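Local coordinates for hyperosmolarity resistance protein Emb (Staphylococcus epidermidis, PDB 6GV5) that probably mediates adherence of the bacterium to surface-immobilized fibronectin as part of a giant extracellular matrix binding protein, at residues Q15-F19 against L47-K51; L60-V64 against G94-I98; S74-E79 against E122-H126; A86-I91 against E117-E122. One frame throughout, in Å; residues are numbered along the deposited sequence. Where two conformers were deposited one is given.

Interaction 1: Q15-F19 against L47-K51; sequences QITNF and LSHAK
Helix-helix packing near the C-terminal end of helix 2-18 joins it to the N-terminal half of helix 40-65, inside the GA-module part of the chain. I16 and A50 set the register, their CA atoms 7.2 Å apart. Segment 47-51 is helical throughout, whereas the other helix gives way at F19, whose psi of 144° leaves helical geometry while its CB still points toward 47-51. I16 (chi1 m, chi2 t) lays CG1 4.0 Å from A50 CB and 4.1 Å from CD1 of L47 (t, p), the inner apolar layer. F19, chi1 m, sets CE2 4.2 Å from A50 CB and CZ 3.4 Å from K51 CG. Toward solvent, extended K51 (chi2 to chi4 t) brings NZ to OE1 of Q15 (m, t) at 3.2 Å, a weak hydrogen bond; Q15 NE2 has a stronger partner in D11. Such packing is characteristic of a three-helix bundle: helix 24-35 supplies the third wall, with L30 on A50 and both K27 and I34 on I16.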
loop_
_atom_site.group_PDB
_atom_site.type_symbol
_atom_site.label_atom_id
_atom_site.label_comp_id
_atom_site.label_asym_id
_atom_site.label_seq_id
_atom_site.Cartn_x
_atom_site.Cartn_y
_atom_site.Cartn_z
ATOM N N GLN A 15 -11.660 0.913 -12.540
ATOM C CA GLN A 15 -10.463 1.679 -12.221
ATOM C C GLN A 15 -9.603 0.944 -11.202
ATOM O O GLN A 15 -8.374 0.880 -11.341
ATOM C CB GLN A 15 -10.838 3.061 -11.685
ATOM C CG GLN A 15 -11.541 3.955 -12.690
ATOM C CD GLN A 15 -11.611 5.402 -12.235
ATOM O OE1 GLN A 15 -10.614 5.972 -11.793
ATOM N NE2 GLN A 15 -12.792 6.001 -12.342
ATOM N N ILE A 16 -10.234 0.383 -10.170
ATOM C CA ILE A 16 -9.492 -0.307 -9.117
ATOM C C ILE A 16 -8.777 -1.520 -9.684
ATOM O O ILE A 16 -7.649 -1.842 -9.283
ATOM C CB ILE A 16 -10.445 -0.696 -7.970
ATOM C CG1 ILE A 16 -10.851 0.552 -7.182
ATOM C CG2 ILE A 16 -9.792 -1.724 -7.039
ATOM C CD1 ILE A 16 -12.111 0.388 -6.349
ATOM N N THR A 17 -9.418 -2.213 -10.626
ATOM C CA THR A 17 -8.791 -3.379 -11.239
ATOM C C THR A 17 -7.503 -3.009 -11.961
ATOM O O THR A 17 -6.584 -3.831 -12.041
ATOM C CB THR A 17 -9.770 -4.048 -12.205
ATOM O OG1 THR A 17 -10.958 -4.426 -11.496
ATOM C CG2 THR A 17 -9.143 -5.277 -12.837
ATOM N N ASN A 18 -7.415 -1.778 -12.481
ATOM C CA ASN A 18 -6.218 -1.357 -13.202
ATOM C C ASN A 18 -5.057 -1.058 -12.259
ATOM O O ASN A 18 -3.894 -1.124 -12.673
ATOM C CB ASN A 18 -6.506 -0.111 -14.039
ATOM C CG ASN A 18 -7.236 -0.424 -15.323
ATOM O OD1 ASN A 18 -7.036 -1.479 -15.921
ATOM N ND2 ASN A 18 -8.084 0.501 -15.763
ATOM N N PHE A 19 -5.345 -0.705 -11.007
ATOM C CA PHE A 19 -4.295 -0.320 -10.075
ATOM C C PHE A 19 -3.252 -1.427 -9.946
ATOM O O PHE A 19 -3.571 -2.621 -9.983
ATOM C CB PHE A 19 -4.894 -0.001 -8.705
ATOM C CG PHE A 19 -5.794 1.211 -8.685
ATOM C CD1 PHE A 19 -5.825 2.102 -9.745
ATOM C CD2 PHE A 19 -6.602 1.460 -7.590
ATOM C CE1 PHE A 19 -6.650 3.214 -9.712
ATOM C CE2 PHE A 19 -7.427 2.566 -7.553
ATOM C CZ PHE A 19 -7.452 3.444 -8.614
ATOM N N LEU A 47 -13.800 5.529 -3.950
ATOM C CA LEU A 47 -12.829 5.454 -5.038
ATOM C C LEU A 47 -11.646 6.374 -4.771
ATOM O O LEU A 47 -10.498 6.013 -5.051
ATOM C CB LEU A 47 -13.498 5.814 -6.364
ATOM C CG LEU A 47 -12.579 5.839 -7.584
ATOM C CD1 LEU A 47 -11.969 4.463 -7.859
ATOM C CD2 LEU A 47 -13.338 6.340 -8.806
ATOM N N SER A 48 -11.907 7.573 -4.241
ATOM C CA SER A 48 -10.816 8.465 -3.862
ATOM C C SER A 48 -9.925 7.809 -2.814
ATOM O O SER A 48 -8.692 7.887 -2.894
ATOM C CB SER A 48 -11.384 9.786 -3.341
ATOM O OG SER A 48 -10.349 10.676 -2.948
ATOM N N HIS A 49 -10.533 7.142 -1.830
ATOM C CA HIS A 49 -9.762 6.417 -0.826
ATOM C C HIS A 49 -8.937 5.308 -1.461
ATOM O O HIS A 49 -7.762 5.119 -1.112
ATOM C CB HIS A 49 -10.714 5.854 0.232
ATOM C CG HIS A 49 -10.173 4.676 0.982
ATOM N ND1 HIS A 49 -10.870 3.493 1.105
ATOM C CD2 HIS A 49 -9.015 4.502 1.661
ATOM C CE1 HIS A 49 -10.160 2.637 1.819
ATOM N NE2 HIS A 49 -9.030 3.224 2.167
ATOM N N ALA A 50 -9.527 4.565 -2.400
ATOM C CA ALA A 50 -8.791 3.497 -3.068
ATOM C C ALA A 50 -7.606 4.054 -3.847
ATOM O O ALA A 50 -6.530 3.448 -3.870
ATOM C CB ALA A 50 -9.720 2.722 -4.001
ATOM N N LYS A 51 -7.787 5.200 -4.507
ATOM C CA LYS A 51 -6.689 5.782 -5.265
ATOM C C LYS A 51 -5.557 6.205 -4.344
ATOM O O LYS A 51 -4.375 6.054 -4.684
ATOM C CB LYS A 51 -7.191 6.975 -6.084
ATOM C CG LYS A 51 -7.966 6.567 -7.319
ATOM C CD LYS A 51 -8.442 7.771 -8.118
ATOM C CE LYS A 51 -9.273 7.330 -9.317
ATOM N NZ LYS A 51 -9.961 8.473 -9.983
#

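Interaction 2: L60-V64 against G94-I98; sequences LKVAV and GQEII
Starting at G94, segment 94-98 of helix 81-99 runs obliquely antiparallel past 60-64 of helix 40-65, 132° between N-to-C directions (signed crossing -132°), axes 9.9 Å apart, both segments wholly helical. G94 is the close point: its CA lies 6.3 Å from V64 CA, 3.9 Å from V64 CG2 and 4.0 Å from L60 CD1. An ideal CB would fall 2.6 Å from V64 CG2, a clash, so the bare backbone permits this approach. Q95 (chi1 m, chi2 t) lays CG 3.6 Å from V64 CG1, and a water bridges its NE2 (3.1 Å) to V64 O (2.8 Å). I97 CG2 meets L60 CD2 at 3.9 Å, where T114 of helix 108-123 touches both, as in a three-helix bundle. I98 (m, t), its CA 7.3 Å from K61 CA, extends CD1 to 3.9 Å from both V64 CG2 and K61 CG; L60 is t, p and V64 t. No direct hydrogen bond joins the segments: apolar shape fit dominates, with one water bridge at its margin.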
loop_
_atom_site.group_PDB
_atom_site.type_symbol
_atom_site.label_atom_id
_atom_site.label_comp_id
_atom_site.label_asym_id
_atom_site.label_seq_id
_atom_site.Cartn_x
_atom_site.Cartn_y
_atom_site.Cartn_z
ATOM N N LEU A 60 5.007 1.661 -0.694
ATOM C CA LEU A 60 5.453 0.562 0.151
ATOM C C LEU A 60 6.151 -0.512 -0.669
ATOM O O LEU A 60 7.203 -1.026 -0.261
ATOM C CB LEU A 60 4.268 -0.026 0.908
ATOM C CG LEU A 60 4.623 -1.214 1.815
ATOM C CD1 LEU A 60 5.528 -0.829 2.966
ATOM C CD2 LEU A 60 3.331 -1.845 2.323
ATOM N N LYS A 61 5.592 -0.862 -1.833
ATOM C CA LYS A 61 6.205 -1.894 -2.661
ATOM C C LYS A 61 7.597 -1.485 -3.125
ATOM O O LYS A 61 8.494 -2.328 -3.216
ATOM C CB LYS A 61 5.305 -2.205 -3.859
ATOM C CG LYS A 61 4.131 -3.108 -3.499
ATOM C CD LYS A 61 3.184 -3.335 -4.674
ATOM C CE LYS A 61 2.244 -4.512 -4.413
ATOM N NZ LYS A 61 1.297 -4.720 -5.566
ATOM N N VAL A 62 7.802 -0.201 -3.431
ATOM C CA VAL A 62 9.129 0.270 -3.805
ATOM C C VAL A 62 10.068 0.176 -2.616
ATOM O O VAL A 62 11.210 -0.277 -2.750
ATOM C CB VAL A 62 9.055 1.705 -4.347
ATOM C CG1 VAL A 62 10.453 2.308 -4.504
ATOM C CG2 VAL A 62 8.325 1.716 -5.688
ATOM N N ALA A 63 9.601 0.594 -1.434
ATOM C CA ALA A 63 10.466 0.588 -0.259
ATOM C C ALA A 63 10.920 -0.821 0.078
ATOM O O ALA A 63 12.070 -1.034 0.493
ATOM C CB ALA A 63 9.741 1.201 0.937
ATOM N N VAL A 64 10.032 -1.798 -0.091
ATOM C CA VAL A 64 10.378 -3.188 0.190
ATOM C C VAL A 64 11.241 -3.760 -0.929
ATOM O O VAL A 64 12.246 -4.423 -0.674
ATOM C CB VAL A 64 9.094 -4.011 0.403
ATOM C CG1 VAL A 64 9.405 -5.495 0.469
ATOM C CG2 VAL A 64 8.389 -3.547 1.658
ATOM N N GLY A 94 6.744 -4.666 6.120
ATOM C CA GLY A 94 6.230 -4.340 4.801
ATOM C C GLY A 94 5.895 -5.566 3.976
ATOM O O GLY A 94 4.880 -5.591 3.279
ATOM N N GLN A 95 6.748 -6.594 4.031
ATOM C CA GLN A 95 6.486 -7.827 3.302
ATOM C C GLN A 95 5.220 -8.502 3.803
ATOM O O GLN A 95 4.447 -9.061 3.013
ATOM C CB GLN A 95 7.680 -8.775 3.442
ATOM C CG GLN A 95 8.895 -8.323 2.694
ATOM C CD GLN A 95 10.119 -9.122 3.062
ATOM O OE1 GLN A 95 10.136 -9.805 4.089
ATOM N NE2 GLN A 95 11.151 -9.052 2.227
ATOM N N GLU A 96 4.995 -8.465 5.115
ATOM C CA GLU A 96 3.780 -9.036 5.688
ATOM C C GLU A 96 2.538 -8.403 5.077
ATOM O O GLU A 96 1.565 -9.098 4.760
ATOM C CB GLU A 96 3.786 -8.848 7.204
ATOM C CG GLU A 96 2.640 -9.539 7.935
ATOM C CD GLU A 96 2.837 -11.042 8.046
ATOM O OE1 GLU A 96 3.961 -11.518 7.770
ATOM O OE2 GLU A 96 1.871 -11.746 8.410
ATOM N N ILE A 97 2.549 -7.080 4.905
ATOM C CA ILE A 97 1.402 -6.400 4.313
ATOM C C ILE A 97 1.219 -6.821 2.860
ATOM O O ILE A 97 0.116 -7.187 2.436
ATOM C CB ILE A 97 1.565 -4.874 4.437
ATOM C CG1 ILE A 97 1.521 -4.464 5.905
ATOM C CG2 ILE A 97 0.486 -4.165 3.639
ATOM C CD1 ILE A 97 1.901 -3.025 6.161
ATOM N N ILE A 98 2.293 -6.754 2.074
ATOM C CA ILE A 98 2.194 -7.024 0.641
ATOM C C ILE A 98 1.733 -8.456 0.393
ATOM O O ILE A 98 0.899 -8.716 -0.482
ATOM C CB ILE A 98 3.537 -6.740 -0.051
ATOM C CG1 ILE A 98 3.864 -5.246 0.001
ATOM C CG2 ILE A 98 3.504 -7.250 -1.486
ATOM C CD1 ILE A 98 5.314 -4.948 -0.243
HETATM O O HOH W 1 12.431 -7.117 0.183
#

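Interaction 3: S74-E79 against E122-H126; sequences SNYINE and EQNLH
An ST turn following helix 67-73 meets the C-terminal turn of the chain at one tip of the FIVAR bundle. S74, the first residue to leave helical angles (phi/psi -87/-165), has chi1 p; its OG accepts from Y76 N at 3.0 Å and is also hydrogen-bonded to V70 O. Residues 76-78 then form a short 3-10 segment. In the segment 122-126, a type I beta turn spans Q123 to H126. The CA pairs S74-H126 (5.2 Å) and N75-L125 (5.3 Å) set the register, and N75 N donates to L125 O at 2.8 Å with an angle of 154°. L125 (chi1 m, chi2 t) places CD1 3.9 Å from Y76 CD2, at the ring edge, and CD2 4.1 Å from E79 CG; Y76 has chi1 t. S74 CB lies 3.9 Å from H126 ND1. The imidazole is held within its own segment, H126 NE2 donating to E122 OE2 at 3.0 Å and 170°, while K66 forms a salt bridge to the same oxygen. The chemistry is mixed: one backbone hydrogen bond links the turns, while L125, the buried residue of the contact, packs its methyls on Y76 and E79 amid polar, more exposed neighbours.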
loop_
_atom_site.group_PDB
_atom_site.type_symbol
_atom_site.label_atom_id
_atom_site.label_comp_id
_atom_site.label_asym_id
_atom_site.label_seq_id
_atom_site.Cartn_x
_atom_site.Cartn_y
_atom_site.Cartn_z
ATOM N N SER A 74 24.373 0.900 0.520
ATOM C CA SER A 74 24.480 1.754 1.687
ATOM C C SER A 74 25.664 1.303 2.546
ATOM O O SER A 74 26.523 0.526 2.113
ATOM C CB SER A 74 23.179 1.719 2.482
ATOM O OG SER A 74 23.037 0.462 3.129
ATOM N N ASN A 75 25.711 1.777 3.789
ATOM C CA ASN A 75 26.688 1.303 4.763
ATOM C C ASN A 75 26.217 0.069 5.526
ATOM O O ASN A 75 26.847 -0.316 6.511
ATOM C CB ASN A 75 27.014 2.409 5.759
ATOM C CG ASN A 75 28.285 3.121 5.424
ATOM O OD1 ASN A 75 29.246 3.084 6.191
ATOM N ND2 ASN A 75 28.315 3.762 4.259
ATOM N N TYR A 76 25.133 -0.553 5.076
ATOM C CA TYR A 76 24.538 -1.695 5.760
ATOM C C TYR A 76 25.564 -2.746 6.157
ATOM O O TYR A 76 25.543 -3.255 7.285
ATOM C CB TYR A 76 23.472 -2.304 4.841
ATOM C CG TYR A 76 22.815 -3.562 5.342
ATOM C CD1 TYR A 76 23.302 -4.813 5.012
ATOM C CD2 TYR A 76 21.671 -3.491 6.108
ATOM C CE1 TYR A 76 22.688 -5.963 5.470
ATOM C CE2 TYR A 76 21.033 -4.628 6.563
ATOM C CZ TYR A 76 21.536 -5.863 6.239
ATOM O OH TYR A 76 20.900 -7.009 6.685
ATOM N N ILE A 77 26.440 -3.131 5.233
ATOM C CA ILE A 77 27.384 -4.203 5.550
ATOM C C ILE A 77 28.304 -3.809 6.701
ATOM O O ILE A 77 28.735 -4.672 7.477
ATOM C CB ILE A 77 28.173 -4.603 4.286
ATOM C CG1 ILE A 77 27.214 -5.227 3.264
ATOM C CG2 ILE A 77 29.294 -5.565 4.649
ATOM C CD1 ILE A 77 27.811 -5.467 1.892
ATOM N N ASN A 78 28.602 -2.518 6.852
ATOM C CA ASN A 78 29.517 -2.037 7.880
ATOM C C ASN A 78 28.812 -1.522 9.130
ATOM O O ASN A 78 29.483 -1.091 10.073
ATOM C CB ASN A 78 30.399 -0.913 7.319
ATOM C CG ASN A 78 31.235 -1.356 6.141
ATOM O OD1 ASN A 78 31.880 -2.403 6.182
ATOM N ND2 ASN A 78 31.221 -0.562 5.077
ATOM N N GLU A 79 27.485 -1.548 9.166
ATOM C CA GLU A 79 26.766 -0.848 10.213
ATOM C C GLU A 79 26.650 -1.700 11.468
ATOM O O GLU A 79 26.878 -2.917 11.452
ATOM C CB GLU A 79 25.372 -0.445 9.719
ATOM C CG GLU A 79 25.273 1.022 9.325
ATOM C CD GLU A 79 25.463 1.963 10.505
ATOM O OE1 GLU A 79 25.478 1.491 11.666
ATOM O OE2 GLU A 79 25.608 3.176 10.278
ATOM N N GLU A 122 16.143 2.930 6.784
ATOM C CA GLU A 122 17.032 3.049 5.640
ATOM C C GLU A 122 17.937 4.266 5.786
ATOM O O GLU A 122 19.134 4.204 5.480
ATOM C CB GLU A 122 16.220 3.145 4.353
ATOM C CG GLU A 122 17.074 3.175 3.098
ATOM C CD GLU A 122 16.264 3.467 1.849
ATOM O OE1 GLU A 122 15.078 3.066 1.790
ATOM O OE2 GLU A 122 16.823 4.100 0.927
ATOM N N GLN A 123 17.386 5.378 6.282
ATOM C CA GLN A 123 18.166 6.603 6.425
ATOM C C GLN A 123 19.369 6.387 7.332
ATOM O O GLN A 123 20.454 6.927 7.081
ATOM C CB GLN A 123 17.265 7.714 6.968
ATOM C CG GLN A 123 17.937 9.067 7.111
ATOM C CD GLN A 123 16.996 10.120 7.670
ATOM O OE1 GLN A 123 16.232 9.856 8.599
ATOM N NE2 GLN A 123 17.043 11.318 7.100
ATOM N N ASN A 124 19.202 5.602 8.388
ATOM C CA ASN A 124 20.293 5.366 9.318
ATOM C C ASN A 124 21.366 4.472 8.728
ATOM O O ASN A 124 22.412 4.293 9.360
ATOM C CB ASN A 124 19.760 4.752 10.611
ATOM C CG ASN A 124 19.011 5.758 11.455
ATOM O OD1 ASN A 124 19.304 6.954 11.411
ATOM N ND2 ASN A 124 18.040 5.285 12.221
ATOM N N LEU A 125 21.134 3.915 7.536
ATOM C CA LEU A 125 22.136 3.107 6.856
ATOM C C LEU A 125 22.927 3.893 5.826
ATOM O O LEU A 125 23.939 3.391 5.327
ATOM C CB LEU A 125 21.478 1.921 6.154
ATOM C CG LEU A 125 20.657 0.921 6.957
ATOM C CD1 LEU A 125 19.980 -0.029 5.973
ATOM C CD2 LEU A 125 21.523 0.169 7.944
ATOM N N HIS A 126 22.475 5.086 5.468
ATOM C CA HIS A 126 23.195 5.888 4.496
ATOM C C HIS A 126 24.232 6.743 5.200
ATOM O O HIS A 126 25.355 6.871 4.711
ATOM C CB HIS A 126 22.230 6.753 3.689
ATOM C CG HIS A 126 21.290 5.960 2.835
ATOM N ND1 HIS A 126 21.711 5.228 1.746
ATOM C CD2 HIS A 126 19.951 5.775 2.917
ATOM C CE1 HIS A 126 20.672 4.630 1.191
ATOM N NE2 HIS A 126 19.591 4.947 1.882
#

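Interaction 4: A86-I91 against E117-E122; sequences AYEQAI and EINDAE
A86 opens the segment 86-91 with its CB pointing toward helix 108-123, 4.5 Å from A121 CB. At Y87 the backbones are closest, CA to A121 CA 4.9 Å, and Y87 CA lies only 3.6 Å from A121 CB. Its ring, set by chi1 t and chi2 65°, turns its edge to A121 CB (4.0 Å from CD1), while CE1 stands 3.9 Å from CB of E122 (t, t) and 4.3 Å from I118 CG2. Beyond the ring, a water accepts from Y87 OH (2.7 Å) and donates to E122 OE1 (3.0 Å); the other carboxylate oxygen of E122 is engaged by H126 and K66. The two fully helical segments run antiparallel with a signed crossing of -159°, and their 8.5 Å axis separation is close packing at alanine positions within the FIVAR three-helix bundle. One turn on, A90 repeats the approach: its CA is 5.0 Å from I118 CA, its CB 3.7 Å from I118 CG1 and 3.8 Å from E117 O. I91, with both chi angles m, reaches I118 CG2 with CD1 at 3.8 Å, and I118 (m, t) continues onto L60, A63 and V64 of helix 40-65.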
loop_
_atom_site.group_PDB
_atom_site.type_symbol
_atom_site.label_atom_id
_atom_site.label_comp_id
_atom_site.label_asym_id
_atom_site.label_seq_id
_atom_site.Cartn_x
_atom_site.Cartn_y
_atom_site.Cartn_z
ATOM N N ALA A 86 16.999 -3.142 12.826
ATOM C CA ALA A 86 15.855 -2.250 12.645
ATOM C C ALA A 86 15.388 -2.243 11.199
ATOM O O ALA A 86 14.180 -2.230 10.924
ATOM C CB ALA A 86 16.227 -0.848 13.097
ATOM N N TYR A 87 16.328 -2.272 10.262
ATOM C CA TYR A 87 15.948 -2.277 8.856
ATOM C C TYR A 87 15.252 -3.587 8.487
ATOM O O TYR A 87 14.209 -3.591 7.830
ATOM C CB TYR A 87 17.179 -2.058 7.995
ATOM C CG TYR A 87 16.867 -1.918 6.524
ATOM C CD1 TYR A 87 16.118 -0.845 6.052
ATOM C CD2 TYR A 87 17.309 -2.861 5.609
ATOM C CE1 TYR A 87 15.840 -0.718 4.700
ATOM C CE2 TYR A 87 17.050 -2.732 4.270
ATOM C CZ TYR A 87 16.308 -1.674 3.820
ATOM O OH TYR A 87 16.036 -1.569 2.470
ATOM N N GLU A 88 15.808 -4.728 8.912
ATOM C CA GLU A 88 15.200 -5.998 8.549
ATOM C C GLU A 88 13.822 -6.155 9.183
ATOM O O GLU A 88 12.919 -6.743 8.578
ATOM C CB GLU A 88 16.108 -7.163 8.943
ATOM C CG GLU A 88 17.453 -7.146 8.275
ATOM C CD GLU A 88 17.387 -7.107 6.754
ATOM O OE1 GLU A 88 16.325 -7.429 6.188
ATOM O OE2 GLU A 88 18.440 -6.756 6.151
ATOM N N GLN A 89 13.650 -5.667 10.419
ATOM C CA GLN A 89 12.337 -5.695 11.056
ATOM C C GLN A 89 11.327 -4.889 10.248
ATOM O O GLN A 89 10.195 -5.333 10.010
ATOM C CB GLN A 89 12.427 -5.133 12.476
ATOM C CG GLN A 89 13.170 -5.992 13.483
ATOM C CD GLN A 89 13.416 -5.266 14.803
ATOM O OE1 GLN A 89 12.951 -4.139 15.011
ATOM N NE2 GLN A 89 14.162 -5.904 15.694
ATOM N N ALA A 90 11.726 -3.676 9.826
ATOM C CA ALA A 90 10.802 -2.823 9.071
ATOM C C ALA A 90 10.473 -3.429 7.713
ATOM O O ALA A 90 9.311 -3.412 7.282
ATOM C CB ALA A 90 11.396 -1.426 8.917
ATOM N N ILE A 91 11.479 -3.975 7.015
ATOM C CA ILE A 91 11.225 -4.605 5.722
ATOM C C ILE A 91 10.283 -5.792 5.881
ATOM O O ILE A 91 9.358 -5.978 5.086
ATOM C CB ILE A 91 12.555 -5.025 5.069
ATOM C CG1 ILE A 91 13.330 -3.812 4.567
ATOM C CG2 ILE A 91 12.329 -6.042 3.940
ATOM C CD1 ILE A 91 12.657 -3.033 3.447
ATOM N N GLU A 117 8.574 3.673 8.856
ATOM C CA GLU A 117 9.512 2.841 9.605
ATOM C C GLU A 117 10.635 2.335 8.707
ATOM O O GLU A 117 11.807 2.330 9.099
ATOM C CB GLU A 117 8.785 1.659 10.248
ATOM C CG GLU A 117 7.854 2.052 11.390
ATOM C CD GLU A 117 7.199 0.862 12.069
ATOM O OE1 GLU A 117 7.632 -0.286 11.824
ATOM O OE2 GLU A 117 6.245 1.076 12.852
ATOM N N ILE A 118 10.293 1.891 7.494
ATOM C CA ILE A 118 11.326 1.460 6.552
ATOM C C ILE A 118 12.233 2.629 6.183
ATOM O O ILE A 118 13.462 2.508 6.187
ATOM C CB ILE A 118 10.682 0.842 5.300
ATOM C CG1 ILE A 118 9.961 -0.462 5.653
ATOM C CG2 ILE A 118 11.731 0.605 4.220
ATOM C CD1 ILE A 118 9.038 -0.969 4.553
ATOM N N ASN A 119 11.636 3.781 5.846
ATOM C CA ASN A 119 12.431 4.927 5.428
ATOM C C ASN A 119 13.333 5.424 6.549
ATOM O O ASN A 119 14.485 5.788 6.302
ATOM C CB ASN A 119 11.512 6.047 4.941
ATOM C CG ASN A 119 10.832 5.711 3.626
ATOM O OD1 ASN A 119 11.244 4.795 2.915
ATOM N ND2 ASN A 119 9.789 6.460 3.293
ATOM N N ASP A 120 12.828 5.454 7.788
ATOM C CA ASP A 120 13.663 5.863 8.912
ATOM C C ASP A 120 14.843 4.913 9.077
ATOM O O ASP A 120 15.988 5.345 9.268
ATOM C CB ASP A 120 12.840 5.904 10.201
ATOM C CG ASP A 120 11.875 7.082 10.248
ATOM O OD1 ASP A 120 11.936 7.953 9.352
ATOM O OD2 ASP A 120 11.054 7.132 11.187
ATOM N N ALA A 121 14.580 3.608 9.014
ATOM C CA ALA A 121 15.661 2.645 9.166
ATOM C C ALA A 121 16.643 2.730 8.005
ATOM O O ALA A 121 17.860 2.587 8.195
ATOM C CB ALA A 121 15.097 1.228 9.290
ATOM N N GLU A 122 16.143 2.930 6.784
ATOM C CA GLU A 122 17.032 3.049 5.640
ATOM C C GLU A 122 17.937 4.266 5.786
ATOM O O GLU A 122 19.134 4.204 5.480
ATOM C CB GLU A 122 16.220 3.145 4.353
ATOM C CG GLU A 122 17.074 3.175 3.098
ATOM C CD GLU A 122 16.264 3.467 1.849
ATOM O OE1 GLU A 122 15.078 3.066 1.790
ATOM O OE2 GLU A 122 16.823 4.100 0.927
HETATM O O HOH W 2 14.175 0.225 1.779
#

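In the fold
Helix 40-65 spans both the GA module and the FIVAR domain, carrying interaction 1 in the first and interaction 2 in the second, with centres about 18 Å apart and no touch. Interactions 2 and 4 share helix 81-99 and merge directly: I118 CD1 lies 3.9 Å from both L60 CD1 and V64 CG2, and I91 CD1 of helix 81-99 lies 3.6 Å from A63 O, joining three helices in one core. Interaction 4 is the most buried; interactions 1 and 2 are partly buried, with polar margins, and interaction 3 is a surface contact, the one with a direct backbone hydrogen bond between its segments. Interactions 3 and 4 share E122, and L125 CD1 packs 3.7 Å from Y87 CG.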